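Local coordinates for protein argonaute (Marinitoga piezophila, PDB 5I4A), which uses short guide RNAs with a 5'-hydroxyl end to bind complementary target DNA or RNA and cleave it, acting as an RNA-guided endonuclease, at residues I398-L403 / G423-E428; K477-E482 / L631-W636; A626-L631 / K637-Y642. One frame throughout, in Å; residues are numbered along the deposited sequence.

Contact 1 (398-403 with 423-428) belongs to the Mid domain and is partly buried, its chemistry an aromatic ring set against an aliphatic branch and an amide. Contact 3 (626-631 with 637-642), in the PIWI domain, is also partly buried, but there a lysine meets a tyrosine. Contact 2 (477-482 with 631-636) lies at the PIWI surface and is made of charge, carbonyls and water. Contacts 2 and 3 share Leu631 and are both built on the end of helix 621-631, Trp636 packing on Val629. The chain end 637-642 in turn touches contact 1, where Leu399 meets Leu638, so that Mid and PIWI meet beside the guide's first nucleotides.

Contact 1 (I398-L403 / G423-E428); sequences ILQPIL and GNFIPE. With nucleotides of chain B.
Phe425 packs against Ile398 and Gln400 on strand 398-403 and illustrates how one ring can serve two unlike neighbours. At its base, Phe425 CB has Gln400 NE2 3.8 Å away, with the methyl Ile398 CG2 slightly farther off. The ring begins directly beneath the amide: Gln400 NE2 stands 3.5 Å from Phe425 CG, over one face and displaced toward the rim, the amide plane turned 82° from that of the ring. A bend at chi2 (-70°) carries the Gln400 amide to this place. On the next atom out, Phe425 CD2, Ile398 CG2 rests obliquely at 3.8 Å. Beyond it the ring leaves the Mid strand for the chain end, Phe425 CE2 lying 3.6 Å from Lys637 O. The tip, Phe425 CZ, is 3.4 Å from Leu638 O. At the far end of the strand, Leu403 N gives an almost straight hydrogen bond (178°) of 2.6 Å to OP2 of A2 of chain B, in the phosphate joining the first two guide nucleotides. Strand 398-403 runs parallel to strand 374-379 in the Rossmann-like Mid domain, and this grip is consistent with its pocket for the guide's 5' end, here taking a 5'-hydroxyl guide.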
loop_
_atom_site.group_PDB
_atom_site.type_symbol
_atom_site.label_atom_id
_atom_site.label_comp_id
_atom_site.label_asym_id
_atom_site.label_seq_id
_atom_site.Cartn_x
_atom_site.Cartn_y
_atom_site.Cartn_z
ATOM N N ILE A 398 24.632 -13.776 1.443
ATOM C CA ILE A 398 23.679 -12.697 1.209
ATOM C C ILE A 398 23.153 -12.875 -0.212
ATOM O O ILE A 398 23.846 -12.575 -1.188
ATOM C CB ILE A 398 24.319 -11.322 1.410
ATOM C CG1 ILE A 398 24.884 -11.199 2.828
ATOM C CG2 ILE A 398 23.304 -10.215 1.148
ATOM C CD1 ILE A 398 25.642 -9.909 3.077
ATOM N N LEU A 399 21.924 -13.366 -0.325
ATOM C CA LEU A 399 21.345 -13.695 -1.620
ATOM C C LEU A 399 21.111 -12.425 -2.433
ATOM O O LEU A 399 20.401 -11.515 -1.991
ATOM C CB LEU A 399 20.041 -14.465 -1.415
ATOM C CG LEU A 399 19.252 -14.946 -2.631
ATOM C CD1 LEU A 399 20.163 -15.670 -3.590
ATOM C CD2 LEU A 399 18.123 -15.855 -2.183
ATOM N N GLN A 400 21.712 -12.362 -3.623
ATOM C CA GLN A 400 21.629 -11.191 -4.495
ATOM C C GLN A 400 21.309 -11.637 -5.915
ATOM O O GLN A 400 22.190 -11.661 -6.786
ATOM C CB GLN A 400 22.927 -10.380 -4.457
ATOM C CG GLN A 400 23.199 -9.681 -3.126
ATOM C CD GLN A 400 22.250 -8.520 -2.862
ATOM O OE1 GLN A 400 21.461 -8.141 -3.727
ATOM N NE2 GLN A 400 22.328 -7.951 -1.665
ATOM N N PRO A 401 20.052 -11.973 -6.194
ATOM C CA PRO A 401 19.695 -12.445 -7.536
ATOM C C PRO A 401 19.654 -11.304 -8.541
ATOM O O PRO A 401 19.436 -10.141 -8.197
ATOM C CB PRO A 401 18.304 -13.063 -7.345
ATOM C CG PRO A 401 18.052 -13.066 -5.840
ATOM C CD PRO A 401 18.895 -11.966 -5.287
ATOM N N ILE A 402 19.866 -11.659 -9.806
ATOM C CA ILE A 402 19.785 -10.693 -10.899
ATOM C C ILE A 402 19.398 -11.434 -12.174
ATOM O O ILE A 402 19.850 -12.556 -12.418
ATOM C CB ILE A 402 21.106 -9.908 -11.069
ATOM C CG1 ILE A 402 20.978 -8.881 -12.199
ATOM C CG2 ILE A 402 22.279 -10.854 -11.312
ATOM C CD1 ILE A 402 22.130 -7.906 -12.284
ATOM N N LEU A 403 18.544 -10.802 -12.975
ATOM C CA LEU A 403 18.088 -11.407 -14.217
ATOM C C LEU A 403 19.234 -11.526 -15.214
ATOM O O LEU A 403 20.003 -10.579 -15.415
ATOM C CB LEU A 403 16.944 -10.584 -14.811
ATOM C CG LEU A 403 15.680 -10.533 -13.952
ATOM C CD1 LEU A 403 14.625 -9.639 -14.587
ATOM C CD2 LEU A 403 15.136 -11.937 -13.739
ATOM N N GLY A 423 25.931 -2.756 -1.042
ATOM C CA GLY A 423 26.359 -1.924 0.072
ATOM C C GLY A 423 25.271 -1.763 1.113
ATOM O O GLY A 423 25.531 -1.837 2.316
ATOM N N ASN A 424 24.031 -1.557 0.658
ATOM C CA ASN A 424 22.891 -1.464 1.561
ATOM C C ASN A 424 22.760 -2.705 2.440
ATOM O O ASN A 424 22.305 -2.606 3.585
ATOM C CB ASN A 424 21.615 -1.248 0.742
ATOM C CG ASN A 424 20.614 -0.343 1.433
ATOM O OD1 ASN A 424 20.986 0.593 2.140
ATOM N ND2 ASN A 424 19.332 -0.617 1.224
ATOM N N PHE A 425 23.154 -3.874 1.932
ATOM C CA PHE A 425 23.002 -5.132 2.654
ATOM C C PHE A 425 24.205 -5.482 3.520
ATOM O O PHE A 425 24.201 -6.539 4.158
ATOM C CB PHE A 425 22.732 -6.280 1.675
ATOM C CG PHE A 425 21.275 -6.494 1.378
ATOM C CD1 PHE A 425 20.568 -5.585 0.610
ATOM C CD2 PHE A 425 20.614 -7.612 1.862
ATOM C CE1 PHE A 425 19.228 -5.783 0.334
ATOM C CE2 PHE A 425 19.276 -7.817 1.588
ATOM C CZ PHE A 425 18.582 -6.901 0.823
ATOM N N ILE A 426 25.227 -4.633 3.561
ATOM C CA ILE A 426 26.370 -4.819 4.451
ATOM C C ILE A 426 26.124 -3.977 5.698
ATOM O O ILE A 426 26.112 -2.737 5.603
ATOM C CB ILE A 426 27.688 -4.439 3.765
ATOM C CG1 ILE A 426 27.985 -5.421 2.631
ATOM C CG2 ILE A 426 28.828 -4.431 4.773
ATOM C CD1 ILE A 426 29.092 -4.977 1.695
ATOM N N PRO A 427 25.920 -4.587 6.870
ATOM C CA PRO A 427 25.556 -3.796 8.056
ATOM C C PRO A 427 26.629 -2.820 8.502
ATOM O O PRO A 427 26.299 -1.827 9.155
ATOM C CB PRO A 427 25.283 -4.864 9.125
ATOM C CG PRO A 427 25.963 -6.103 8.630
ATOM C CD PRO A 427 25.911 -6.036 7.136
ATOM N N GLU A 428 27.896 -3.051 8.173
ATOM C CA GLU A 428 28.926 -2.090 8.545
ATOM C C GLU A 428 28.960 -0.878 7.626
ATOM O O GLU A 428 29.757 0.037 7.862
ATOM C CB GLU A 428 30.302 -2.759 8.571
ATOM C CG GLU A 428 30.477 -3.781 9.688
ATOM C CD GLU A 428 29.763 -5.088 9.404
ATOM O OE1 GLU A 428 29.612 -5.433 8.211
ATOM O OE2 GLU A 428 29.347 -5.765 10.370
ATOM P P A B 2 16.592 -8.010 -11.345
ATOM O OP1 A B 2 15.346 -7.449 -11.917
ATOM O OP2 A B 2 17.686 -8.449 -12.246
ATOM O "O5'" A B 2 17.173 -6.911 -10.350
ATOM C "C5'" A B 2 18.319 -7.163 -9.549
ATOM C "C4'" A B 2 18.811 -5.891 -8.914
ATOM O "O4'" A B 2 19.366 -5.031 -9.945
ATOM C "C3'" A B 2 17.737 -5.040 -8.255
ATOM O "O3'" A B 2 17.428 -5.455 -6.936
ATOM C "C2'" A B 2 18.315 -3.636 -8.348
ATOM O "O2'" A B 2 19.313 -3.430 -7.360
ATOM C "C1'" A B 2 18.990 -3.692 -9.715
ATOM N N9 A B 2 18.065 -3.294 -10.793
ATOM C C8 A B 2 17.453 -4.108 -11.712
ATOM N N7 A B 2 16.677 -3.471 -12.556
ATOM C C5 A B 2 16.787 -2.143 -12.159
ATOM C C6 A B 2 16.209 -0.958 -12.646
ATOM N N6 A B 2 15.369 -0.914 -13.685
ATOM N N1 A B 2 16.525 0.197 -12.018
ATOM C C2 A B 2 17.367 0.156 -10.980
ATOM N N3 A B 2 17.969 -0.900 -10.434
ATOM C C4 A B 2 17.635 -2.025 -11.077
ATOM O "O5'" U B 1 14.529 -8.600 -6.457
ATOM C "C5'" U B 1 15.772 -9.245 -6.712
ATOM C "C4'" U B 1 15.807 -9.880 -8.082
ATOM O "O4'" U B 1 14.922 -11.031 -8.097
ATOM C "C3'" U B 1 15.371 -8.980 -9.235
ATOM O "O3'" U B 1 16.180 -9.230 -10.384
ATOM C "C2'" U B 1 13.936 -9.423 -9.506
ATOM O "O2'" U B 1 13.510 -9.232 -10.839
ATOM C "C1'" U B 1 13.979 -10.906 -9.143
ATOM N N1 U B 1 12.692 -11.406 -8.642
ATOM C C2 U B 1 12.085 -12.483 -9.260
ATOM O O2 U B 1 12.570 -13.062 -10.218
ATOM N N3 U B 1 10.883 -12.860 -8.707
ATOM C C4 U B 1 10.245 -12.274 -7.626
ATOM O O4 U B 1 9.166 -12.718 -7.236
ATOM C C5 U B 1 10.939 -11.167 -7.049
ATOM C C6 U B 1 12.107 -10.782 -7.568
#

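Contact 2 (K477-E482 / L631-W636); sequences KHKNLE and LTDYEW. With nucleotides of chain B.
An edge strand of the PIWI RNase H sheet, 472-482, sends Lys477 and Lys479 to the turn that follows helix 621-631, where Asp633 and the carbonyls at the helix exit lie. Lys479 makes the direct ionic link: its NZ donates to Asp633 OD1 at 2.8 Å in a salt bridge, OD1 accepting through its syn lone pair, on the side of the other carboxylate oxygen. The two side chains cross at about a right angle, and a bend at chi3 (63°) folds the lysine so that its CD also lies against the same oxygen.

Lys477 works differently. Fully extended from CB to NZ, it delivers its ammonium group to the carbonyls at the helix exit, where NZ is hydrogen-bonded to Val629 O. Thr632 O is modelled implausibly close, and its role is doubtful. An ammonium at this end of a helix would probably be favoured by the carbonyls gathered there. In the RNase H fold the helix so engaged is the one that brings Asn627, inferred to be catalytic, to the active site, and the Lys477 side chain is about 9 Å from that of Asp449.

Water completes the joint. Water 1 accepts from Lys477 NZ at 2.8 Å and donates to Asp633 OD1, bridging two opposite charges whose atoms, NZ and OD1, stand 4.1 Å apart. Water 2 is held three ways: it accepts from Lys477 NZ at 3.0 Å, donates to Asp633 O at 2.7 Å, and takes the indole N-H of Trp636 NE1 at 3.1 Å, lying in the plane of that ring at its edge. Within the turn, Trp636 N gives a weak hydrogen bond to Thr632 OG1.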
loop_
_atom_site.group_PDB
_atom_site.type_symbol
_atom_site.label_atom_id
_atom_site.label_comp_id
_atom_site.label_asym_id
_atom_site.label_seq_id
_atom_site.Cartn_x
_atom_site.Cartn_y
_atom_site.Cartn_z
ATOM N N LYS A 477 7.434 -11.111 13.428
ATOM C CA LYS A 477 6.341 -11.560 12.577
ATOM C C LYS A 477 5.672 -12.771 13.206
ATOM O O LYS A 477 6.348 -13.657 13.736
ATOM C CB LYS A 477 6.836 -11.909 11.165
ATOM C CG LYS A 477 5.736 -12.360 10.214
ATOM C CD LYS A 477 6.281 -12.694 8.833
ATOM C CE LYS A 477 5.155 -13.023 7.862
ATOM N NZ LYS A 477 5.657 -13.303 6.485
ATOM N N HIS A 478 4.341 -12.800 13.146
ATOM C CA HIS A 478 3.546 -13.912 13.648
ATOM C C HIS A 478 2.449 -14.222 12.646
ATOM O O HIS A 478 1.760 -13.313 12.177
ATOM C CB HIS A 478 2.941 -13.591 15.012
ATOM C CG HIS A 478 3.962 -13.382 16.082
ATOM N ND1 HIS A 478 4.480 -14.421 16.823
ATOM C CD2 HIS A 478 4.575 -12.259 16.525
ATOM C CE1 HIS A 478 5.364 -13.946 17.683
ATOM N NE2 HIS A 478 5.439 -12.637 17.522
ATOM N N LYS A 479 2.284 -15.499 12.329
ATOM C CA LYS A 479 1.351 -15.935 11.305
ATOM C C LYS A 479 0.199 -16.717 11.928
ATOM O O LYS A 479 0.401 -17.540 12.827
ATOM C CB LYS A 479 2.057 -16.788 10.249
ATOM C CG LYS A 479 3.225 -16.098 9.552
ATOM C CD LYS A 479 3.506 -16.739 8.196
ATOM C CE LYS A 479 2.320 -16.574 7.248
ATOM N NZ LYS A 479 2.376 -17.551 6.120
ATOM N N ASN A 480 -1.008 -16.429 11.450
ATOM C CA ASN A 480 -2.226 -17.165 11.794
ATOM C C ASN A 480 -2.419 -17.273 13.309
ATOM O O ASN A 480 -2.410 -18.353 13.894
ATOM C CB ASN A 480 -2.220 -18.552 11.145
ATOM C CG ASN A 480 -2.006 -18.501 9.647
ATOM O OD1 ASN A 480 -2.913 -18.152 8.893
ATOM N ND2 ASN A 480 -0.810 -18.872 9.207
ATOM N N LEU A 481 -2.586 -16.107 13.927
ATOM C CA LEU A 481 -3.013 -16.020 15.311
ATOM C C LEU A 481 -4.534 -16.050 15.372
ATOM O O LEU A 481 -5.214 -15.516 14.493
ATOM C CB LEU A 481 -2.482 -14.741 15.962
ATOM C CG LEU A 481 -0.959 -14.583 15.969
ATOM C CD1 LEU A 481 -0.565 -13.149 16.288
ATOM C CD2 LEU A 481 -0.328 -15.548 16.960
ATOM N N GLU A 482 -5.068 -16.695 16.410
ATOM C CA GLU A 482 -6.517 -16.763 16.580
ATOM C C GLU A 482 -7.077 -15.373 16.852
ATOM O O GLU A 482 -6.589 -14.657 17.735
ATOM C CB GLU A 482 -6.882 -17.714 17.721
ATOM C CG GLU A 482 -6.537 -19.179 17.472
ATOM C CD GLU A 482 -7.439 -19.835 16.436
ATOM O OE1 GLU A 482 -8.370 -20.576 16.824
ATOM O OE2 GLU A 482 -7.217 -19.604 15.229
ATOM N N LEU A 631 4.070 -9.536 3.950
ATOM C CA LEU A 631 3.493 -9.914 2.667
ATOM C C LEU A 631 3.920 -11.311 2.217
ATOM O O LEU A 631 3.149 -11.989 1.526
ATOM C CB LEU A 631 3.868 -8.864 1.616
ATOM C CG LEU A 631 2.885 -8.596 0.475
ATOM C CD1 LEU A 631 3.016 -7.162 -0.004
ATOM C CD2 LEU A 631 3.122 -9.558 -0.675
ATOM N N THR A 632 5.120 -11.765 2.587
ATOM C CA THR A 632 5.646 -13.039 2.113
ATOM C C THR A 632 6.361 -13.765 3.245
ATOM O O THR A 632 6.705 -13.178 4.274
ATOM C CB THR A 632 6.617 -12.860 0.932
ATOM O OG1 THR A 632 7.705 -12.017 1.334
ATOM C CG2 THR A 632 5.915 -12.236 -0.271
ATOM N N ASP A 633 6.600 -15.059 3.023
ATOM C CA ASP A 633 7.300 -15.891 3.995
ATOM C C ASP A 633 8.813 -15.725 3.905
ATOM O O ASP A 633 9.504 -15.725 4.931
ATOM C CB ASP A 633 6.918 -17.353 3.783
ATOM C CG ASP A 633 5.492 -17.647 4.190
ATOM O OD1 ASP A 633 5.072 -17.212 5.286
ATOM O OD2 ASP A 633 4.791 -18.316 3.405
ATOM N N TYR A 634 9.345 -15.599 2.688
ATOM C CA TYR A 634 10.788 -15.483 2.483
ATOM C C TYR A 634 11.195 -14.414 1.484
ATOM O O TYR A 634 12.324 -13.919 1.577
ATOM C CB TYR A 634 11.374 -16.820 2.016
ATOM C CG TYR A 634 11.235 -17.948 3.007
ATOM C CD1 TYR A 634 12.212 -18.178 3.965
ATOM C CD2 TYR A 634 10.132 -18.794 2.977
ATOM C CE1 TYR A 634 12.094 -19.212 4.870
ATOM C CE2 TYR A 634 10.003 -19.829 3.879
ATOM C CZ TYR A 634 10.989 -20.036 4.821
ATOM O OH TYR A 634 10.864 -21.070 5.719
ATOM N N GLU A 635 10.330 -14.037 0.540
ATOM C CA GLU A 635 10.723 -13.133 -0.533
ATOM C C GLU A 635 11.220 -11.796 0.001
ATOM O O GLU A 635 12.106 -11.180 -0.605
ATOM C CB GLU A 635 9.546 -12.924 -1.483
ATOM C CG GLU A 635 9.829 -12.014 -2.662
ATOM C CD GLU A 635 8.578 -11.708 -3.460
ATOM O OE1 GLU A 635 8.452 -10.573 -3.965
ATOM O OE2 GLU A 635 7.717 -12.606 -3.574
ATOM N N TRP A 636 10.684 -11.338 1.135
ATOM C CA TRP A 636 11.071 -10.038 1.670
ATOM C C TRP A 636 12.549 -9.977 2.032
ATOM O O TRP A 636 13.106 -8.877 2.123
ATOM C CB TRP A 636 10.220 -9.691 2.894
ATOM C CG TRP A 636 10.404 -10.618 4.065
ATOM C CD1 TRP A 636 9.603 -11.667 4.415
ATOM C CD2 TRP A 636 11.451 -10.570 5.047
ATOM N NE1 TRP A 636 10.085 -12.276 5.549
ATOM C CE2 TRP A 636 11.217 -11.620 5.958
ATOM C CE3 TRP A 636 12.560 -9.740 5.245
ATOM C CZ2 TRP A 636 12.053 -11.865 7.046
ATOM C CZ3 TRP A 636 13.388 -9.985 6.326
ATOM C CH2 TRP A 636 13.129 -11.037 7.213
ATOM O "O5'" U B 1 14.529 -8.600 -6.457
ATOM C "C5'" U B 1 15.772 -9.245 -6.712
ATOM C "C4'" U B 1 15.807 -9.880 -8.082
ATOM O "O4'" U B 1 14.922 -11.031 -8.097
ATOM C "C3'" U B 1 15.371 -8.980 -9.235
ATOM O "O3'" U B 1 16.180 -9.230 -10.384
ATOM C "C2'" U B 1 13.936 -9.423 -9.506
ATOM O "O2'" U B 1 13.510 -9.232 -10.839
ATOM C "C1'" U B 1 13.979 -10.906 -9.143
ATOM N N1 U B 1 12.692 -11.406 -8.642
ATOM C C2 U B 1 12.085 -12.483 -9.260
ATOM O O2 U B 1 12.570 -13.062 -10.218
ATOM N N3 U B 1 10.883 -12.860 -8.707
ATOM C C4 U B 1 10.245 -12.274 -7.626
ATOM O O4 U B 1 9.166 -12.718 -7.236
ATOM C C5 U B 1 10.939 -11.167 -7.049
ATOM C C6 U B 1 12.107 -10.782 -7.568
HETATM O O HOH W 1 3.765 -14.422 4.817
HETATM O O HOH W 2 8.412 -14.451 7.046
#

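Contact 3 (A626-L631 / K637-Y642); sequences ANKVAL and KLYIPY. With nucleotides of chain B.
In helix 621-631, which offers Lys628 to Tyr639 and Ile640, Ala630 N bonds to Ala626 O four residues back and Leu631 N to Lys628 O three residues back, at 3.1 Å. Bends at chi2 (-62°) and chi4 (80°) fold the Lys628 chain across the tyrosine at about a right angle. Its ammonium makes an off-centre cation-pi contact, NZ lying 4.3 Å from the centroid of the Tyr639 ring and 31° off the normal. Tyr639 CD2 is the ring atom nearest to Lys628 NZ, at 3.8 Å. On the other side of the ring from the ammonium, Leu638 CB sits 4.0 Å from the ring plane, offset toward the rim. Lower down, the aliphatic base of the lysine meets buried Ile640, Lys628 CB to Ile640 CG1 4.4 Å.

An edge of the ring is turned to the guide RNA. Tyr639 CE1 lies 3.4 Å from O5' of U1 of chain B, which approaches the ring edge near its plane. Tyr639 OH packs 3.2 Å from C5 of the same uridine while its hydrogen bond to Glu635 OE1 fixes the hydroxyl. With an alanine in place of Tyr639, Lys628 would probably lose its aromatic partner, Glu635 its hydroxyl mate, and the first guide nucleotide one wall of its seat. A PIWI C-terminal segment folded back beside the guide's 5' end is a familiar Argonaute feature, and here Tyr639 helps line the site of the first nucleotide of a 5'-hydroxyl guide.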
loop_
_atom_site.group_PDB
_atom_site.type_symbol
_atom_site.label_atom_id
_atom_site.label_comp_id
_atom_site.label_asym_id
_atom_site.label_seq_id
_atom_site.Cartn_x
_atom_site.Cartn_y
_atom_site.Cartn_z
ATOM N N ALA A 626 7.473 -3.367 7.657
ATOM C CA ALA A 626 6.408 -4.174 8.244
ATOM C C ALA A 626 5.444 -4.682 7.179
ATOM O O ALA A 626 5.046 -5.853 7.201
ATOM C CB ALA A 626 5.660 -3.368 9.305
ATOM N N ASN A 627 5.056 -3.819 6.236
ATOM C CA ASN A 627 4.206 -4.269 5.139
ATOM C C ASN A 627 4.901 -5.342 4.309
ATOM O O ASN A 627 4.294 -6.364 3.966
ATOM C CB ASN A 627 3.806 -3.090 4.250
ATOM C CG ASN A 627 2.785 -2.173 4.906
ATOM O OD1 ASN A 627 2.227 -2.491 5.957
ATOM N ND2 ASN A 627 2.525 -1.036 4.276
ATOM N N LYS A 628 6.180 -5.130 3.982
ATOM C CA LYS A 628 6.891 -6.056 3.107
ATOM C C LYS A 628 7.104 -7.411 3.773
ATOM O O LYS A 628 6.897 -8.456 3.145
ATOM C CB LYS A 628 8.232 -5.457 2.678
ATOM C CG LYS A 628 8.166 -4.620 1.412
ATOM C CD LYS A 628 7.735 -5.467 0.228
ATOM C CE LYS A 628 7.726 -4.666 -1.063
ATOM N NZ LYS A 628 9.089 -4.513 -1.641
ATOM N N VAL A 629 7.518 -7.418 5.042
ATOM C CA VAL A 629 7.784 -8.682 5.724
ATOM C C VAL A 629 6.492 -9.460 5.948
ATOM O O VAL A 629 6.473 -10.693 5.868
ATOM C CB VAL A 629 8.541 -8.432 7.041
ATOM C CG1 VAL A 629 8.677 -9.722 7.836
ATOM C CG2 VAL A 629 9.915 -7.847 6.750
ATOM N N ALA A 630 5.392 -8.758 6.220
ATOM C CA ALA A 630 4.112 -9.434 6.396
ATOM C C ALA A 630 3.580 -10.015 5.092
ATOM O O ALA A 630 2.735 -10.916 5.126
ATOM C CB ALA A 630 3.082 -8.469 6.987
ATOM N N LEU A 631 4.070 -9.536 3.950
ATOM C CA LEU A 631 3.493 -9.914 2.667
ATOM C C LEU A 631 3.920 -11.311 2.217
ATOM O O LEU A 631 3.149 -11.989 1.526
ATOM C CB LEU A 631 3.868 -8.864 1.616
ATOM C CG LEU A 631 2.885 -8.596 0.475
ATOM C CD1 LEU A 631 3.016 -7.162 -0.004
ATOM C CD2 LEU A 631 3.122 -9.558 -0.675
ATOM N N LYS A 637 13.192 -11.128 2.243
ATOM C CA LYS A 637 14.618 -11.140 2.544
ATOM C C LYS A 637 15.452 -10.619 1.382
ATOM O O LYS A 637 16.612 -10.244 1.585
ATOM C CB LYS A 637 15.073 -12.553 2.914
ATOM C CG LYS A 637 14.861 -12.939 4.373
ATOM C CD LYS A 637 15.634 -14.213 4.703
ATOM C CE LYS A 637 15.833 -14.388 6.203
ATOM N NZ LYS A 637 14.613 -14.893 6.891
ATOM N N LEU A 638 14.892 -10.596 0.173
ATOM C CA LEU A 638 15.590 -10.048 -0.983
ATOM C C LEU A 638 15.631 -8.528 -0.978
ATOM O O LEU A 638 16.460 -7.941 -1.677
ATOM C CB LEU A 638 14.922 -10.518 -2.276
ATOM C CG LEU A 638 14.782 -12.024 -2.477
ATOM C CD1 LEU A 638 14.042 -12.319 -3.774
ATOM C CD2 LEU A 638 16.149 -12.688 -2.464
ATOM N N TYR A 639 14.751 -7.882 -0.217
ATOM C CA TYR A 639 14.625 -6.433 -0.240
ATOM C C TYR A 639 15.027 -5.770 1.065
ATOM O O TYR A 639 15.515 -4.634 1.044
ATOM C CB TYR A 639 13.179 -6.031 -0.566
ATOM C CG TYR A 639 12.515 -6.896 -1.616
ATOM C CD1 TYR A 639 13.050 -7.007 -2.895
ATOM C CD2 TYR A 639 11.336 -7.580 -1.339
ATOM C CE1 TYR A 639 12.441 -7.788 -3.860
ATOM C CE2 TYR A 639 10.719 -8.365 -2.299
ATOM C CZ TYR A 639 11.279 -8.464 -3.560
ATOM O OH TYR A 639 10.671 -9.240 -4.521
ATOM N N ILE A 640 14.833 -6.448 2.189
ATOM C CA ILE A 640 15.014 -5.892 3.524
ATOM C C ILE A 640 16.289 -6.498 4.108
ATOM O O ILE A 640 16.341 -7.713 4.344
ATOM C CB ILE A 640 13.798 -6.188 4.414
ATOM C CG1 ILE A 640 12.510 -5.691 3.751
ATOM C CG2 ILE A 640 13.967 -5.580 5.793
ATOM C CD1 ILE A 640 12.521 -4.226 3.383
ATOM N N PRO A 641 17.338 -5.705 4.348
ATOM C CA PRO A 641 18.557 -6.263 4.947
ATOM C C PRO A 641 18.411 -6.493 6.444
ATOM O O PRO A 641 18.652 -5.587 7.247
ATOM C CB PRO A 641 19.616 -5.199 4.639
ATOM C CG PRO A 641 18.842 -3.923 4.538
ATOM C CD PRO A 641 17.484 -4.282 3.993
ATOM N N TYR A 642 18.014 -7.704 6.824
ATOM C CA TYR A 642 17.847 -8.053 8.230
ATOM C C TYR A 642 18.323 -9.474 8.498
ATOM O O TYR A 642 19.439 -9.682 8.974
ATOM C CB TYR A 642 16.385 -7.901 8.652
ATOM C CG TYR A 642 16.137 -8.153 10.123
ATOM C CD1 TYR A 642 16.527 -7.226 11.081
ATOM C CD2 TYR A 642 15.502 -9.311 10.553
ATOM C CE1 TYR A 642 16.298 -7.448 12.426
ATOM C CE2 TYR A 642 15.267 -9.542 11.898
ATOM C CZ TYR A 642 15.668 -8.605 12.829
ATOM O OH TYR A 642 15.438 -8.826 14.167
ATOM O "O5'" U B 1 14.529 -8.600 -6.457
ATOM C "C5'" U B 1 15.772 -9.245 -6.712
ATOM C "C4'" U B 1 15.807 -9.880 -8.082
ATOM O "O4'" U B 1 14.922 -11.031 -8.097
ATOM C "C3'" U B 1 15.371 -8.980 -9.235
ATOM O "O3'" U B 1 16.180 -9.230 -10.384
ATOM C "C2'" U B 1 13.936 -9.423 -9.506
ATOM O "O2'" U B 1 13.510 -9.232 -10.839
ATOM C "C1'" U B 1 13.979 -10.906 -9.143
ATOM N N1 U B 1 12.692 -11.406 -8.642
ATOM C C2 U B 1 12.085 -12.483 -9.260
ATOM O O2 U B 1 12.570 -13.062 -10.218
ATOM N N3 U B 1 10.883 -12.860 -8.707
ATOM C C4 U B 1 10.245 -12.274 -7.626
ATOM O O4 U B 1 9.166 -12.718 -7.236
ATOM C C5 U B 1 10.939 -11.167 -7.049
ATOM C C6 U B 1 12.107 -10.782 -7.568
#